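Local coordinates for protein Mypaa.01249.c (Mycobacterium paratuberculosis, PDB 3RD5) that probably acts as an oxidoreductase of the short-chain dehydrogenase/reductase family, its substrate and physiological role not being established, at residues 149-153 against 154-158; 73-76 against 77-81; 163-166 against 167-170. All blocks are in the same frame, centred on the assembly; numbering follows the deposited sequence.

Interaction 1 (149-153 against 154-158)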
ATOM      1  N   LEU A 149      -1.011  18.069  10.499  1.00 14.89           N
ATOM      2  CA  LEU A 149      -0.121  18.666   9.503  1.00 15.55           C
ATOM      3  C   LEU A 149       1.058  19.405  10.134  1.00 16.28           C
ATOM      4  O   LEU A 149       2.114  19.463   9.525  1.00 19.03           O
ATOM      5  CB  LEU A 149      -0.896  19.670   8.620  1.00 16.16           C
ATOM      6  CG  LEU A 149      -1.967  19.071   7.707  1.00 15.63           C
ATOM      7  CD1 LEU A 149      -2.805  20.237   7.104  1.00 17.14           C
ATOM      8  CD2 LEU A 149      -1.330  18.187   6.602  1.00 18.02           C
ATOM      9  N   GLU A 150       0.867  19.941  11.329  1.00 17.21           N
ATOM     10  CA  GLU A 150       1.923  20.707  12.016  1.00 19.30           C
ATOM     11  C   GLU A 150       2.959  19.804  12.651  1.00 18.55           C
ATOM     12  O   GLU A 150       4.101  20.238  12.846  1.00 20.50           O
ATOM     13  CB  GLU A 150       1.292  21.593  13.103  1.00 22.08           C
ATOM     14  CG  GLU A 150       0.362  22.688  12.561  1.00 26.67           C
ATOM     15  CD  GLU A 150      -0.994  22.191  11.974  1.00 32.33           C
ATOM     16  OE1 GLU A 150      -1.533  21.093  12.380  1.00 33.18           O
ATOM     17  OE2 GLU A 150      -1.550  22.916  11.068  1.00 34.37           O
ATOM     18  N   ASP A 151       2.593  18.559  12.953  1.00 16.74           N
ATOM     19  CA  ASP A 151       3.499  17.667  13.685  1.00 16.03           C
ATOM     20  C   ASP A 151       3.211  16.215  13.261  1.00 15.17           C
ATOM     21  O   ASP A 151       2.898  15.330  14.075  1.00 15.53           O
ATOM     22  CB  ASP A 151       3.407  17.854  15.199  1.00 16.89           C
ATOM     23  CG  ASP A 151       4.492  17.126  15.947  1.00 17.26           C
ATOM     24  OD1 ASP A 151       5.496  16.712  15.333  1.00 18.02           O
ATOM     25  OD2 ASP A 151       4.288  16.987  17.181  1.00 19.43           O
ATOM     26  N   LEU A 152       3.346  15.966  11.974  1.00 14.07           N
ATOM     27  CA  LEU A 152       3.065  14.641  11.394  1.00 13.64           C
ATOM     28  C   LEU A 152       3.942  13.557  12.020  1.00 13.60           C
ATOM     29  O   LEU A 152       3.499  12.403  12.165  1.00 13.44           O
ATOM     30  CB  LEU A 152       3.285  14.684   9.885  1.00 13.61           C
ATOM     31  CG  LEU A 152       2.738  13.484   9.117  1.00 13.39           C
ATOM     32  CD1 LEU A 152       1.217  13.539   8.910  1.00 14.87           C
ATOM     33  CD2 LEU A 152       3.479  13.383   7.727  1.00 15.91           C
ATOM     34  N   ASN A 153       5.178  13.921  12.378  1.00 14.29           N
ATOM     35  CA  ASN A 153       6.171  12.975  12.867  1.00 14.30           C
ATOM     36  C   ASN A 153       6.255  12.878  14.394  1.00 13.97           C
ATOM     37  O   ASN A 153       7.196  12.276  14.920  1.00 15.03           O
ATOM     38  CB  ASN A 153       7.538  13.288  12.235  1.00 15.06           C
ATOM     39  CG  ASN A 153       7.576  12.924  10.767  1.00 14.94           C
ATOM     40  OD1 ASN A 153       7.340  11.773  10.405  1.00 14.97           O
ATOM     41  ND2 ASN A 153       7.802  13.913   9.879  1.00 19.23           N
ATOM     42  N   TRP A 154       5.244  13.365  15.090  1.00 13.97           N
ATOM     43  CA  TRP A 154       5.091  13.133  16.551  1.00 13.99           C
ATOM     44  C   TRP A 154       6.330  13.620  17.303  1.00 15.85           C
ATOM     45  O   TRP A 154       6.782  12.970  18.259  1.00 16.08           O
ATOM     46  CB  TRP A 154       4.821  11.639  16.824  1.00 13.65           C
ATOM     47  CG  TRP A 154       3.556  11.065  16.236  1.00 14.02           C
ATOM     48  CD1 TRP A 154       3.365  10.629  14.949  1.00 13.88           C
ATOM     49  CD2 TRP A 154       2.324  10.828  16.930  1.00 13.21           C
ATOM     50  NE1 TRP A 154       2.090  10.141  14.812  1.00 13.58           N
ATOM     51  CE2 TRP A 154       1.433  10.267  16.003  1.00 12.29           C
ATOM     52  CE3 TRP A 154       1.891  11.042  18.254  1.00 13.29           C
ATOM     53  CZ2 TRP A 154       0.127   9.906  16.337  1.00 13.93           C
ATOM     54  CZ3 TRP A 154       0.588  10.688  18.591  1.00 14.45           C
ATOM     55  CH2 TRP A 154      -0.279  10.131  17.631  1.00 14.71           C
ATOM     56  N   ARG A 155       6.839  14.779  16.916  1.00 16.62           N
ATOM     57  CA  ARG A 155       8.043  15.330  17.565  1.00 17.80           C
ATOM     58  C   ARG A 155       7.754  16.077  18.862  1.00 18.96           C
ATOM     59  O   ARG A 155       8.630  16.144  19.760  1.00 19.14           O
ATOM     60  CB  ARG A 155       8.736  16.281  16.583  1.00 18.73           C
ATOM     61  CG  ARG A 155      10.079  16.800  17.077  1.00 24.09           C
ATOM     62  CD  ARG A 155      11.088  15.709  17.232  1.00 30.56           C
ATOM     63  NE  ARG A 155      12.255  16.234  17.944  1.00 37.28           N
ATOM     64  CZ  ARG A 155      12.369  16.295  19.271  1.00 39.77           C
ATOM     65  NH1 ARG A 155      11.399  15.827  20.077  1.00 37.41           N
ATOM     66  NH2 ARG A 155      13.478  16.816  19.798  1.00 42.13           N
ATOM     67  N   SER A 156       6.565  16.638  18.971  1.00 18.02           N
ATOM     68  CA  SER A 156       6.208  17.582  20.064  1.00 19.37           C
ATOM     69  C   SER A 156       4.882  17.247  20.731  1.00 17.93           C
ATOM     70  O   SER A 156       4.237  18.111  21.339  1.00 19.75           O
ATOM     71  CB  SER A 156       6.189  19.022  19.513  1.00 21.10           C
ATOM     72  OG  SER A 156       7.462  19.350  18.956  1.00 25.07           O
ATOM     73  N   ARG A 157       4.480  15.980  20.639  1.00 17.37           N
ATOM     74  CA  ARG A 157       3.237  15.503  21.206  1.00 15.94           C
ATOM     75  C   ARG A 157       3.437  14.030  21.631  1.00 16.01           C
ATOM     76  O   ARG A 157       4.063  13.274  20.913  1.00 16.95           O
ATOM     77  CB  ARG A 157       2.062  15.623  20.192  1.00 16.34           C
ATOM     78  CG  ARG A 157       2.222  14.849  18.903  1.00 15.43           C
ATOM     79  CD  ARG A 157       1.276  15.368  17.816  1.00 16.63           C
ATOM     80  NE  ARG A 157       1.424  14.722  16.512  1.00 14.71           N
ATOM     81  CZ  ARG A 157       0.582  13.812  16.002  1.00 14.55           C
ATOM     82  NH1 ARG A 157      -0.472  13.389  16.687  1.00 16.86           N
ATOM     83  NH2 ARG A 157       0.801  13.365  14.781  1.00 14.94           N
ATOM     84  N   ARG A 158       2.916  13.663  22.790  1.00 16.23           N
ATOM     85  CA  ARG A 158       3.066  12.317  23.344  1.00 16.52           C
ATOM     86  C   ARG A 158       2.655  11.281  22.300  1.00 15.81           C
ATOM     87  O   ARG A 158       1.582  11.389  21.648  1.00 16.21           O
ATOM     88  CB  ARG A 158       2.205  12.149  24.595  1.00 17.99           C
ATOM     89  CG  ARG A 158       2.114  10.710  25.115  1.00 18.26           C
ATOM     90  CD  ARG A 158       1.089  10.632  26.285  1.00 21.83           C
ATOM     91  NE  ARG A 158       1.618  11.264  27.442  1.00 22.85           N
ATOM     92  CZ  ARG A 158       0.970  12.084  28.284  1.00 22.07           C
ATOM     93  NH1 ARG A 158      -0.271  12.528  28.044  1.00 23.35           N
ATOM     94  NH2 ARG A 158       1.603  12.512  29.329  1.00 20.89           N
TER

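Interaction 2 (73-76 against 77-81)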
ATOM      1  N   ASP A  73      14.145   4.370   4.302  1.00 16.59           N
ATOM      2  CA  ASP A  73      15.366   5.044   3.781  1.00 16.61           C
ATOM      3  C   ASP A  73      15.047   5.519   2.362  1.00 16.75           C
ATOM      4  O   ASP A  73      14.996   4.726   1.436  1.00 17.34           O
ATOM      5  CB  ASP A  73      16.541   4.060   3.845  1.00 17.77           C
ATOM      6  CG  ASP A  73      17.846   4.613   3.312  1.00 20.56           C
ATOM      7  OD1 ASP A  73      17.853   5.674   2.665  1.00 22.01           O
ATOM      8  OD2 ASP A  73      18.907   3.968   3.573  1.00 26.10           O
ATOM      9  N   LEU A  74      14.774   6.811   2.210  1.00 15.91           N
ATOM     10  CA  LEU A  74      14.403   7.310   0.893  1.00 15.57           C
ATOM     11  C   LEU A  74      15.451   7.063  -0.181  1.00 17.04           C
ATOM     12  O   LEU A  74      15.118   6.932  -1.368  1.00 17.11           O
ATOM     13  CB  LEU A  74      13.986   8.786   0.961  1.00 16.74           C
ATOM     14  CG  LEU A  74      12.711   9.098   1.713  1.00 16.90           C
ATOM     15  CD1 LEU A  74      12.554  10.628   1.877  1.00 19.66           C
ATOM     16  CD2 LEU A  74      11.494   8.530   0.963  1.00 21.28           C
ATOM     17  N   SER A  75      16.735   6.986   0.186  1.00 17.44           N
ATOM     18  CA  SER A  75      17.754   6.651  -0.803  1.00 18.39           C
ATOM     19  C   SER A  75      17.616   5.239  -1.349  1.00 18.22           C
ATOM     20  O   SER A  75      17.844   5.008  -2.529  1.00 20.36           O
ATOM     21  CB  SER A  75      19.169   6.886  -0.268  1.00 19.79           C
ATOM     22  OG  SER A  75      19.600   5.910   0.692  1.00 22.52           O
ATOM     23  N   SER A  76      17.185   4.323  -0.494  1.00 18.41           N
ATOM     24  CA  SER A  76      16.873   2.974  -0.902  1.00 17.07           C
ATOM     25  C   SER A  76      15.610   2.915  -1.781  1.00 16.41           C
ATOM     26  O   SER A  76      15.600   2.193  -2.780  1.00 17.34           O
ATOM     27  CB  SER A  76      16.609   2.122   0.353  1.00 17.50           C
ATOM     28  OG  SER A  76      16.308   0.786  -0.040  1.00 19.18           O
ATOM     29  N   VAL A  77      14.578   3.665  -1.424  1.00 15.82           N
ATOM     30  CA  VAL A  77      13.393   3.778  -2.267  1.00 15.55           C
ATOM     31  C   VAL A  77      13.791   4.193  -3.685  1.00 16.06           C
ATOM     32  O   VAL A  77      13.318   3.619  -4.662  1.00 16.48           O
ATOM     33  CB  VAL A  77      12.351   4.740  -1.662  1.00 14.94           C
ATOM     34  CG1 VAL A  77      11.111   4.966  -2.630  1.00 16.39           C
ATOM     35  CG2 VAL A  77      11.872   4.223  -0.281  1.00 15.87           C
ATOM     36  N   ARG A  78      14.633   5.219  -3.788  0.70 16.96           N
ATOM     37  CA  ARG A  78      15.078   5.753  -5.084  0.70 18.27           C
ATOM     38  C   ARG A  78      15.865   4.731  -5.889  0.70 18.70           C
ATOM     39  O   ARG A  78      15.632   4.564  -7.093  0.70 19.13           O
ATOM     40  CB  ARG A  78      15.896   7.030  -4.885  0.70 19.46           C
ATOM     41  CG  ARG A  78      15.066   8.204  -4.454  0.70 23.16           C
ATOM     42  CD  ARG A  78      15.855   9.531  -4.496  0.70 28.70           C
ATOM     43  NE  ARG A  78      14.905  10.622  -4.599  0.70 32.72           N
ATOM     44  CZ  ARG A  78      14.411  11.095  -5.737  0.70 31.04           C
ATOM     45  NH1 ARG A  78      14.815  10.652  -6.931  0.70 35.53           N
ATOM     46  NH2 ARG A  78      13.534  12.070  -5.677  0.70 33.33           N
ATOM     47  N   ARG A  79      16.789   4.040  -5.240  1.00 18.41           N
ATOM     48  CA  ARG A  79      17.609   3.022  -5.917  1.00 19.72           C
ATOM     49  C   ARG A  79      16.704   1.878  -6.432  1.00 18.88           C
ATOM     50  O   ARG A  79      16.853   1.414  -7.572  1.00 20.07           O
ATOM     51  CB  ARG A  79      18.668   2.513  -4.942  1.00 21.47           C
ATOM     52  CG  ARG A  79      19.856   3.442  -4.766  1.00 25.13           C
ATOM     53  CD  ARG A  79      21.024   2.736  -4.046  1.00 29.09           C
ATOM     54  NE  ARG A  79      20.643   2.107  -2.777  1.00 27.92           N
ATOM     55  CZ  ARG A  79      20.582   2.708  -1.589  1.00 30.19           C
ATOM     56  NH1 ARG A  79      20.893   3.997  -1.454  1.00 31.03           N
ATOM     57  NH2 ARG A  79      20.225   2.011  -0.516  1.00 31.20           N
ATOM     58  N   PHE A  80      15.755   1.455  -5.607  1.00 17.52           N
ATOM     59  CA  PHE A  80      14.837   0.389  -6.008  1.00 17.17           C
ATOM     60  C   PHE A  80      13.989   0.829  -7.200  1.00 17.75           C
ATOM     61  O   PHE A  80      13.872   0.128  -8.209  1.00 18.57           O
ATOM     62  CB  PHE A  80      13.942  -0.060  -4.852  1.00 16.45           C
ATOM     63  CG  PHE A  80      12.817  -0.933  -5.323  1.00 16.62           C
ATOM     64  CD1 PHE A  80      13.056  -2.277  -5.615  1.00 17.15           C
ATOM     65  CD2 PHE A  80      11.559  -0.426  -5.570  1.00 16.49           C
ATOM     66  CE1 PHE A  80      12.046  -3.077  -6.152  1.00 17.57           C
ATOM     67  CE2 PHE A  80      10.560  -1.233  -6.119  1.00 17.42           C
ATOM     68  CZ  PHE A  80      10.816  -2.561  -6.402  1.00 16.59           C
ATOM     69  N   ALA A  81      13.393   2.012  -7.114  1.00 16.59           N
ATOM     70  CA  ALA A  81      12.552   2.488  -8.195  1.00 18.13           C
ATOM     71  C   ALA A  81      13.289   2.615  -9.503  1.00 19.27           C
ATOM     72  O   ALA A  81      12.735   2.305 -10.569  1.00 19.65           O
ATOM     73  CB  ALA A  81      11.902   3.843  -7.813  1.00 18.49           C
TER
HETATM   74  O   HOH W   1      20.980   3.387   1.877  1.00 37.62           O

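Interaction 3 (163-166 against 167-170)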
ATOM      1  N   LEU A 163      -2.607   5.201  17.744  1.00 13.37           N
ATOM      2  CA  LEU A 163      -3.017   6.391  16.990  1.00 13.26           C
ATOM      3  C   LEU A 163      -1.983   6.790  15.913  1.00 12.21           C
ATOM      4  O   LEU A 163      -2.337   7.378  14.889  1.00 13.65           O
ATOM      5  CB  LEU A 163      -3.440   7.575  17.884  1.00 14.24           C
ATOM      6  CG  LEU A 163      -4.756   7.396  18.632  1.00 16.63           C
ATOM      7  CD1 LEU A 163      -4.924   8.552  19.667  1.00 22.20           C
ATOM      8  CD2 LEU A 163      -5.953   7.354  17.674  1.00 20.50           C
ATOM      9  N   ALA A 164      -0.720   6.444  16.122  1.00 12.93           N
ATOM     10  CA  ALA A 164       0.296   6.621  15.072  1.00 12.27           C
ATOM     11  C   ALA A 164       0.044   5.661  13.901  1.00 12.00           C
ATOM     12  O   ALA A 164       0.162   6.054  12.724  1.00 12.35           O
ATOM     13  CB  ALA A 164       1.731   6.476  15.649  1.00 13.64           C
ATOM     14  N   TYR A 165      -0.331   4.414  14.200  1.00 12.09           N
ATOM     15  CA  TYR A 165      -0.829   3.496  13.161  1.00 11.49           C
ATOM     16  C   TYR A 165      -2.011   4.126  12.414  1.00 11.60           C
ATOM     17  O   TYR A 165      -2.032   4.197  11.182  1.00 12.09           O
ATOM     18  CB  TYR A 165      -1.210   2.138  13.739  1.00 11.60           C
ATOM     19  CG  TYR A 165      -1.489   1.088  12.669  1.00 11.81           C
ATOM     20  CD1 TYR A 165      -0.530   0.763  11.701  1.00 12.09           C
ATOM     21  CD2 TYR A 165      -2.717   0.473  12.587  1.00 12.91           C
ATOM     22  CE1 TYR A 165      -0.789  -0.175  10.723  1.00 12.30           C
ATOM     23  CE2 TYR A 165      -2.981  -0.454  11.624  1.00 13.07           C
ATOM     24  CZ  TYR A 165      -2.013  -0.787  10.701  1.00 13.22           C
ATOM     25  OH  TYR A 165      -2.328  -1.714   9.697  1.00 14.38           O
ATOM     26  N   SER A 166      -2.996   4.573  13.159  1.00 11.89           N
ATOM     27  CA  SER A 166      -4.207   5.129  12.578  1.00 11.98           C
ATOM     28  C   SER A 166      -3.931   6.333  11.703  1.00 11.89           C
ATOM     29  O   SER A 166      -4.530   6.492  10.614  1.00 12.00           O
ATOM     30  CB  SER A 166      -5.203   5.503  13.670  1.00 12.70           C
ATOM     31  OG  SER A 166      -5.661   4.364  14.399  1.00 13.96           O
ATOM     32  N   GLN A 167      -3.000   7.220  12.113  1.00 11.72           N
ATOM     33  CA  GLN A 167      -2.664   8.356  11.270  1.00 12.26           C
ATOM     34  C   GLN A 167      -2.146   7.862   9.922  1.00 10.74           C
ATOM     35  O   GLN A 167      -2.496   8.406   8.869  1.00 12.14           O
ATOM     36  CB  GLN A 167      -1.622   9.306  11.929  1.00 12.92           C
ATOM     37  CG  GLN A 167      -1.380  10.558  11.102  1.00 13.05           C
ATOM     38  CD  GLN A 167      -0.277  11.486  11.623  1.00 13.52           C
ATOM     39  OE1 GLN A 167      -0.518  12.699  11.769  1.00 14.52           O
ATOM     40  NE2 GLN A 167       0.947  10.974  11.743  1.00 12.80           N
ATOM     41  N   SER A 168      -1.276   6.853   9.963  1.00 10.76           N
ATOM     42  CA  SER A 168      -0.683   6.328   8.735  1.00 10.90           C
ATOM     43  C   SER A 168      -1.696   5.658   7.808  1.00 10.58           C
ATOM     44  O   SER A 168      -1.598   5.767   6.589  1.00 11.46           O
ATOM     45  CB  SER A 168       0.506   5.391   9.047  1.00 12.33           C
ATOM     46  OG  SER A 168       0.119   4.094   9.444  1.00 12.78           O
ATOM     47  N   LYS A 169      -2.653   4.976   8.415  1.00 11.19           N
ATOM     48  CA  LYS A 169      -3.712   4.254   7.659  1.00 11.62           C
ATOM     49  C   LYS A 169      -4.736   5.197   7.049  1.00 11.29           C
ATOM     50  O   LYS A 169      -5.245   4.994   5.943  1.00 11.70           O
ATOM     51  CB  LYS A 169      -4.302   3.134   8.493  1.00 11.96           C
ATOM     52  CG  LYS A 169      -3.294   2.054   8.868  1.00 11.67           C
ATOM     53  CD  LYS A 169      -2.888   1.215   7.671  1.00 12.50           C
ATOM     54  CE  LYS A 169      -1.415   1.220   7.368  1.00 13.11           C
ATOM     55  NZ  LYS A 169      -1.162   0.454   6.100  1.00 13.60           N
ATOM     56  N   LEU A 170      -5.037   6.286   7.750  1.00 11.47           N
ATOM     57  CA  LEU A 170      -5.808   7.380   7.199  1.00 12.28           C
ATOM     58  C   LEU A 170      -5.045   8.049   6.047  1.00 11.48           C
ATOM     59  O   LEU A 170      -5.616   8.306   4.981  1.00 11.66           O
ATOM     60  CB  LEU A 170      -6.153   8.373   8.318  1.00 12.42           C
ATOM     61  CG  LEU A 170      -6.854   9.645   7.836  1.00 12.05           C
ATOM     62  CD1 LEU A 170      -8.197   9.401   7.092  1.00 14.44           C
ATOM     63  CD2 LEU A 170      -7.071  10.612   8.987  1.00 14.44           C
TER
HETATM   64  O   HOH W   2       1.870   8.217  12.437  1.00 12.85           O

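Interaction 1 (149-153 against 154-158)
Asp151 turns both its carboxylate and its backbone carbonyl toward residues 154-158, and five N-H groups converge on it, in the loop between strand 133-137 and helix 161-185. Because CG stands anti to the backbone N (chi1 -170°), the carboxylate reaches past the turn to the two amides that follow Trp154: OD1 accepts from Arg155 N at 2.8 Å, and OD2 from Ser156 N at 2.9 Å, each on its syn side. An aspartate suits this place because its short side chain offers two acceptors to two successive amides that no helix or strand satisfies. Behind it, the type I turn from Asp151 to Trp154 closes with a bond from Trp154 N to Asp151 O at 3.2 Å, the donor lying well above the carbonyl plane. The same oxygen is gripped side-on by Arg157, through NE at 2.9 Å and NH2 at 3.0 Å, with O near the guanidinium plane. Arg157 gets there by placing CG between its backbone N and carbonyl carbon (chi1 60°) and then running extended to NE. Its guanidinium lies flat over the Trp154 indole, CD2 3.5 Å from the guanidinium plane. That is the tight side, and the buried indole extends it to Leu163 and Ala164 of helix 161-185. Asn153 points away from this network, packing on Ile112 while OD1 accepts from Glu109 N. On the loose side, Arg155 and Ser156 are exposed; they give the contact mainly their amides, while the Arg155 side chain, bent at chi2, runs off from Asp151. Asp151 OD2 and Arg157 NE also form a long salt bridge of 3.7 Å. With opposite charges close together and several donors on its acceptors, Asp151 would be expected to stay ionised, and it gathers many of the bonds that order this part of the loop.

Interaction 2 (73-76 against 77-81)
Asp73 is the N-cap of helix 74-82, and Arg79, further along the helix, folds back over Ser75 and Ser76. Asp73 OD1 accepts from Ser75 OG at 2.6 Å and, weakly, from the amides of Ser75 and Ser76; the carboxylate thus caps two amides of the first turn, and the Ser75 hydroxyl, donating to OD1, helps hold it there. Arg79, bent at chi3 (-53°), brings one guanidinium face down over this start of the helix: Ser75 O lies 3.3 Å and Ser76 CA 3.5 Å from its plane. NH1 reaches Ser75 OG at 3.2 Å in a weak bond, whereas NH2 donates to a water at 2.9 Å that in turn donates to Asp73 OD2 at 2.7 Å. Small serines leave room for the arginine to lie along the backbone. Ser76 OG instead accepts from Asp70 N, and on other faces of the helix Leu74 and Phe80 pack on helix 110-126. Asp73 and Arg79 carry opposite charges 4.7 Å apart (OD2 to NH2), coupled through water rather than by direct contact; the negative cap probably also gains from the helix N terminus, which would help keep it ionised.

Interaction 3 (163-166 against 167-170)
Lys169 passes across one face of the phenol ring of Tyr165, one helical turn earlier, its CG 3.7 Å from the ring centroid and 16° off the normal, a CH-pi contact. The chain bends at chi2 (-71°) and again at chi3, so CD and CE follow the ring toward its hydroxyl end: CD lies 3.6 Å from Tyr165 OH, and CE 3.7 Å from Tyr165 CE1. A long aliphatic stem with a polar end suits this path, since NZ goes on to donate to Asn172 OD1 and Val137 O. The spacing is that of the Tyr-x-x-x-Lys signature of short-chain dehydrogenases, in which the pair is catalytic in relatives, consistent with the same use here. Between the two, Ser168 turns OG back to its own helix, donating to Tyr165 O at 2.8 Å; that carbonyl also accepts the helical bond from Lys169 N and so serves two donors. Asn115 of helix 110-126 is a second partner of Ser168 OG and also touches the Tyr165 side chain. Gln167 extends another way, its OE1 accepting from Asn148 N and its NE2 donating to Leu152 O and, at 3.0 Å, to a water that donates to Ala164 O at 2.8 Å.

In the fold
Each contact joins neighbouring residues of one continuous run, so none closes a long loop, and the three follow in series without nesting or crossing. From the N terminus, interaction 2 comes first, starting helix 74-82 after strand 63-68; it stands apart, its nearest atoms about 10 Å from interaction 1 and about 14 Å from interaction 3. Interaction 1 shapes the loop after strand 133-137, and interaction 3 follows in helix 161-185. These two touch, the loop meeting the helix through Gln167 and the Trp154 indole. The shaped loop thus lies against the helix turn bearing the Tyr-x-x-x-Lys pair, within a Rossmann-type fold whose sheet is parallel except at its last strand.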